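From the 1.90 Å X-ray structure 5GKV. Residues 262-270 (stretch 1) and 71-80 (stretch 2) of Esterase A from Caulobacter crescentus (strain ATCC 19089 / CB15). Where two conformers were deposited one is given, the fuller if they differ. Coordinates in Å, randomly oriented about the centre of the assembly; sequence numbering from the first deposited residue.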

ATOM      1  N   PRO A 262      -4.358  -4.266  -7.355  1.00 24.25           N
ATOM      2  CA  PRO A 262      -4.151  -4.198  -5.895  1.00 25.03           C
ATOM      3  C   PRO A 262      -2.721  -3.861  -5.472  1.00 24.67           C
ATOM      4  O   PRO A 262      -2.461  -3.718  -4.269  1.00 21.24           O
ATOM      5  CB  PRO A 262      -4.562  -5.608  -5.425  1.00 23.94           C
ATOM      6  CG  PRO A 262      -5.505  -6.106  -6.498  1.00 21.66           C
ATOM      7  CD  PRO A 262      -4.896  -5.570  -7.775  1.00 23.22           C
ATOM      8  N   SER A 263      -1.781  -3.732  -6.403  1.00 20.80           N
ATOM      9  CA  SER A 263      -0.465  -3.218  -6.063  1.00 22.74           C
ATOM     10  C   SER A 263      -0.356  -1.702  -6.200  1.00 21.21           C
ATOM     11  O   SER A 263       0.655  -1.142  -5.766  1.00 23.27           O
ATOM     12  CB  SER A 263       0.603  -3.875  -6.947  1.00 20.24           C
ATOM     13  OG  SER A 263       0.203  -3.868  -8.311  1.00 25.93           O
ATOM     14  N   ALA A 264      -1.351  -1.023  -6.801  1.00 23.29           N
ATOM     15  CA  ALA A 264      -1.101   0.344  -7.261  1.00 25.96           C
ATOM     16  C   ALA A 264      -2.300   1.278  -7.461  1.00 21.40           C
ATOM     17  O   ALA A 264      -2.088   2.485  -7.571  1.00 26.34           O
ATOM     18  CB  ALA A 264      -0.334   0.309  -8.588  1.00 26.44           C
ATOM     19  N   ASN A 265      -3.536   0.791  -7.584  1.00 22.42           N
ATOM     20  CA  ASN A 265      -4.597   1.706  -8.014  1.00 21.37           C
ATOM     21  C   ASN A 265      -5.737   1.823  -7.009  1.00 20.78           C
ATOM     22  O   ASN A 265      -6.852   2.211  -7.381  1.00 23.40           O
ATOM     23  CB  ASN A 265      -5.139   1.327  -9.400  1.00 23.89           C
ATOM     24  CG  ASN A 265      -6.187   0.239  -9.349  1.00 24.42           C
ATOM     25  OD1 ASN A 265      -6.152  -0.645  -8.487  1.00 24.59           O
ATOM     26  ND2 ASN A 265      -7.136   0.293 -10.287  1.00 27.32           N
ATOM     27  N   GLY A 266      -5.492   1.528  -5.740  1.00 19.05           N
ATOM     28  CA  GLY A 266      -6.452   1.915  -4.724  1.00 17.58           C
ATOM     29  C   GLY A 266      -6.632   3.424  -4.676  1.00 16.30           C
ATOM     30  O   GLY A 266      -5.727   4.198  -5.011  1.00 17.62           O
ATOM     31  N   HIS A 267      -7.825   3.841  -4.259  1.00 14.02           N
ATOM     32  CA  HIS A 267      -8.161   5.242  -4.026  1.00 15.78           C
ATOM     33  C   HIS A 267      -8.804   5.382  -2.654  1.00 18.01           C
ATOM     34  O   HIS A 267      -9.709   4.607  -2.311  1.00 14.07           O
ATOM     35  CB  HIS A 267      -9.126   5.766  -5.099  1.00 15.67           C
ATOM     36  CG  HIS A 267      -8.482   5.970  -6.433  1.00 20.31           C
ATOM     37  ND1 HIS A 267      -8.201   4.922  -7.286  1.00 23.16           N
ATOM     38  CD2 HIS A 267      -8.050   7.093  -7.058  1.00 18.57           C
ATOM     39  CE1 HIS A 267      -7.622   5.394  -8.378  1.00 23.27           C
ATOM     40  NE2 HIS A 267      -7.522   6.706  -8.268  1.00 20.37           N
ATOM     41  N   ALA A 268      -8.382   6.391  -1.887  1.00 16.39           N
ATOM     42  CA  ALA A 268      -8.895   6.514  -0.526  1.00 13.38           C
ATOM     43  C   ALA A 268      -8.669   7.926  -0.011  1.00 14.20           C
ATOM     44  O   ALA A 268      -7.934   8.718  -0.605  1.00 17.14           O
ATOM     45  CB  ALA A 268      -8.234   5.514   0.422  1.00 12.45           C
ATOM     46  N   THR A 269      -9.277   8.207   1.138  1.00 13.83           N
ATOM     47  CA  THR A 269      -8.918   9.353   1.963  1.00 12.90           C
ATOM     48  C   THR A 269      -8.004   8.892   3.093  1.00 15.31           C
ATOM     49  O   THR A 269      -7.936   7.700   3.427  1.00 13.07           O
ATOM     50  CB  THR A 269     -10.147  10.023   2.580  1.00 13.13           C
ATOM     51  OG1 THR A 269     -10.732   9.121   3.530  1.00 14.59           O
ATOM     52  CG2 THR A 269     -11.167  10.418   1.510  1.00 13.61           C
ATOM     53  N   ALA A 270      -7.294   9.853   3.682  1.00 11.36           N
ATOM     54  CA  ALA A 270      -6.392   9.514   4.782  1.00 11.98           C
ATOM     55  C   ALA A 270      -7.132   8.911   5.974  1.00 11.81           C
ATOM     56  O   ALA A 270      -6.687   7.865   6.488  1.00 15.48           O
ATOM     57  CB  ALA A 270      -5.579  10.752   5.164  1.00 11.54           C
TER
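Stretch 2, residues 71-80: GPDTLTALFS

Stretch 2 runs antiparallel to stretch 1, their end-to-end directions 165° apart, and it pairs by backbone first and side chains second. It opens with a type I turn from Gly71 to Thr74, closed by Thr74 N to Gly71 O at 3.1 Å and tied again by Gly71 N to Thr74 OG1 at 2.9 Å. Pro72 and Asp73 direct their side chains away, so the turn meets stretch 1 mainly through backbone: Thr74 O lies 3.5 Å from Thr269 CG2. Leu75, extended at -92/150 with chi1 m and chi2 t, sets out sideways, but its end comes nearer, and CD2 reaches 3.9 Å from Ala268 C.

Thr76 begins the short strand as the hydrogen-bonded partner of Ala268. Ala268 N donates to Thr76 O at 3.3 Å, whereas the return bond, Thr76 N to Ala268 O at 3.3 Å, is weak. A water reinforces this end: it donates to Thr74 O and Ala268 O, each at 2.8 Å, and accepts from Thr76 OG1 at 3.0 Å. Ala77 follows as the non-hydrogen-bonded partner of His267, their CA atoms 4.6 Å apart. Its small side chain shares a sheet face with the imidazole, and Ala77 CA lies over the ring, 4.0 Å from the centroid of His267.

Leu78 N gives the shortest hydrogen bond between the stretches, 2.8 Å to Gly266 O, while Leu78 CD1 packs 3.6 Å from Ala268 CB. An ideal CB on Gly266 would lie 3.5 Å from that same Leu78 CD1, a close but tolerable approach. At Phe79 the backbone changes to a positive phi of 47°, yet the chains stay close: Phe79 CA is 3.0 Å from Ala264 O, and Ala264 CA is 3.5 Å from Phe79 O. Ser80 ends the contact, its CA 3.3 Å from Ser263 O.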

ATOM      1  N   GLY A  71     -10.343  18.321   0.018  1.00 12.68           N
ATOM      2  CA  GLY A  71     -11.410  18.393   0.994  1.00 17.85           C
ATOM      3  C   GLY A  71     -11.848  17.052   1.545  1.00 14.59           C
ATOM      4  O   GLY A  71     -11.243  16.009   1.263  1.00 14.51           O
ATOM      5  N   PRO A  72     -12.931  17.059   2.339  1.00 17.45           N
ATOM      6  CA  PRO A  72     -13.364  15.825   3.019  1.00 16.25           C
ATOM      7  C   PRO A  72     -13.651  14.656   2.098  1.00 15.56           C
ATOM      8  O   PRO A  72     -13.446  13.505   2.510  1.00 14.81           O
ATOM      9  CB  PRO A  72     -14.641  16.265   3.757  1.00 18.96           C
ATOM     10  CG  PRO A  72     -14.448  17.694   4.022  1.00 16.55           C
ATOM     11  CD  PRO A  72     -13.663  18.241   2.836  1.00 16.21           C
ATOM     12  N   ASP A  73     -14.137  14.899   0.877  1.00 14.47           N
ATOM     13  CA  ASP A  73     -14.483  13.803  -0.020  1.00 17.64           C
ATOM     14  C   ASP A  73     -13.477  13.643  -1.158  1.00 17.95           C
ATOM     15  O   ASP A  73     -13.735  12.898  -2.108  1.00 16.12           O
ATOM     16  CB  ASP A  73     -15.909  14.012  -0.557  1.00 23.15           C
ATOM     17  CG  ASP A  73     -16.944  14.217   0.575  1.00 34.27           C
ATOM     18  OD1 ASP A  73     -16.883  13.504   1.615  1.00 30.08           O
ATOM     19  OD2 ASP A  73     -17.810  15.116   0.441  1.00 33.36           O
ATOM     20  N   THR A  74     -12.326  14.311  -1.082  1.00 14.22           N
ATOM     21  CA  THR A  74     -11.336  14.202  -2.144  1.00 14.17           C
ATOM     22  C   THR A  74     -10.636  12.843  -2.066  1.00 14.36           C
ATOM     23  O   THR A  74      -9.990  12.540  -1.058  1.00 13.33           O
ATOM     24  CB  THR A  74     -10.305  15.323  -2.026  1.00 13.60           C
ATOM     25  OG1 THR A  74     -10.907  16.589  -2.294  1.00 14.62           O
ATOM     26  CG2 THR A  74      -9.150  15.084  -2.988  1.00 11.92           C
ATOM     27  N   LEU A  75     -10.739  12.039  -3.129  1.00 12.20           N
ATOM     28  CA  LEU A  75     -10.016  10.771  -3.247  1.00 12.45           C
ATOM     29  C   LEU A  75      -8.679  10.981  -3.946  1.00 14.96           C
ATOM     30  O   LEU A  75      -8.542  11.875  -4.789  1.00 16.31           O
ATOM     31  CB  LEU A  75     -10.827   9.742  -4.048  1.00 14.99           C
ATOM     32  CG  LEU A  75     -12.143   9.291  -3.428  1.00 14.79           C
ATOM     33  CD1 LEU A  75     -12.939   8.459  -4.437  1.00 13.33           C
ATOM     34  CD2 LEU A  75     -11.816   8.483  -2.173  1.00 16.10           C
ATOM     35  N   THR A  76      -7.691  10.144  -3.599  1.00 12.56           N
ATOM     36  CA  THR A  76      -6.378  10.202  -4.245  1.00 14.72           C
ATOM     37  C   THR A  76      -5.903   8.791  -4.547  1.00 13.61           C
ATOM     38  O   THR A  76      -6.110   7.871  -3.748  1.00 12.96           O
ATOM     39  CB  THR A  76      -5.310  10.929  -3.376  1.00 15.07           C
ATOM     40  OG1 THR A  76      -5.807  12.214  -2.976  1.00 14.40           O
ATOM     41  CG2 THR A  76      -4.024  11.169  -4.159  1.00 15.26           C
ATOM     42  N   ALA A  77      -5.253   8.624  -5.691  1.00 14.39           N
ATOM     43  CA  ALA A  77      -4.552   7.373  -5.973  1.00 16.33           C
ATOM     44  C   ALA A  77      -3.494   7.082  -4.907  1.00 13.75           C
ATOM     45  O   ALA A  77      -2.684   7.941  -4.571  1.00 15.41           O
ATOM     46  CB  ALA A  77      -3.902   7.447  -7.357  1.00 17.10           C
ATOM     47  N   LEU A  78      -3.483   5.845  -4.400  1.00 13.63           N
ATOM     48  CA  LEU A  78      -2.606   5.456  -3.302  1.00 15.32           C
ATOM     49  C   LEU A  78      -1.308   4.807  -3.764  1.00 14.21           C
ATOM     50  O   LEU A  78      -0.376   4.684  -2.962  1.00 14.44           O
ATOM     51  CB  LEU A  78      -3.332   4.473  -2.363  1.00 15.61           C
ATOM     52  CG  LEU A  78      -4.645   4.959  -1.752  1.00 15.52           C
ATOM     53  CD1 LEU A  78      -5.298   3.828  -0.895  1.00 12.52           C
ATOM     54  CD2 LEU A  78      -4.442   6.258  -0.927  1.00 12.71           C
ATOM     55  N   PHE A  79      -1.234   4.388  -5.024  1.00 15.88           N
ATOM     56  CA  PHE A  79      -0.123   3.607  -5.573  1.00 16.48           C
ATOM     57  C   PHE A  79       0.180   2.472  -4.595  1.00 16.34           C
ATOM     58  O   PHE A  79      -0.766   1.817  -4.135  1.00 16.87           O
ATOM     59  CB  PHE A  79       1.035   4.542  -5.913  1.00 18.58           C
ATOM     60  CG  PHE A  79       0.675   5.517  -6.989  1.00 19.98           C
ATOM     61  CD1 PHE A  79       0.617   5.100  -8.313  1.00 21.73           C
ATOM     62  CD2 PHE A  79       0.313   6.817  -6.680  1.00 20.68           C
ATOM     63  CE1 PHE A  79       0.232   5.979  -9.314  1.00 25.69           C
ATOM     64  CE2 PHE A  79      -0.065   7.700  -7.673  1.00 20.64           C
ATOM     65  CZ  PHE A  79      -0.109   7.283  -8.987  1.00 21.86           C
ATOM     66  N   SER A  80       1.442   2.229  -4.236  1.00 15.87           N
ATOM     67  CA  SER A  80       1.774   1.014  -3.503  0.52 16.92           C
ATOM     68  C   SER A  80       1.309   1.042  -2.055  1.00 13.36           C
ATOM     69  O   SER A  80       1.397   0.015  -1.386  1.00 14.66           O
ATOM     70  CB  SER A  80       3.281   0.738  -3.580  0.52 17.57           C
ATOM     71  OG  SER A  80       4.054   1.915  -3.417  0.52 18.09           O
TER
HETATM   72  O   HOH W   1      -7.474  11.441  -0.664  1.00 14.56           O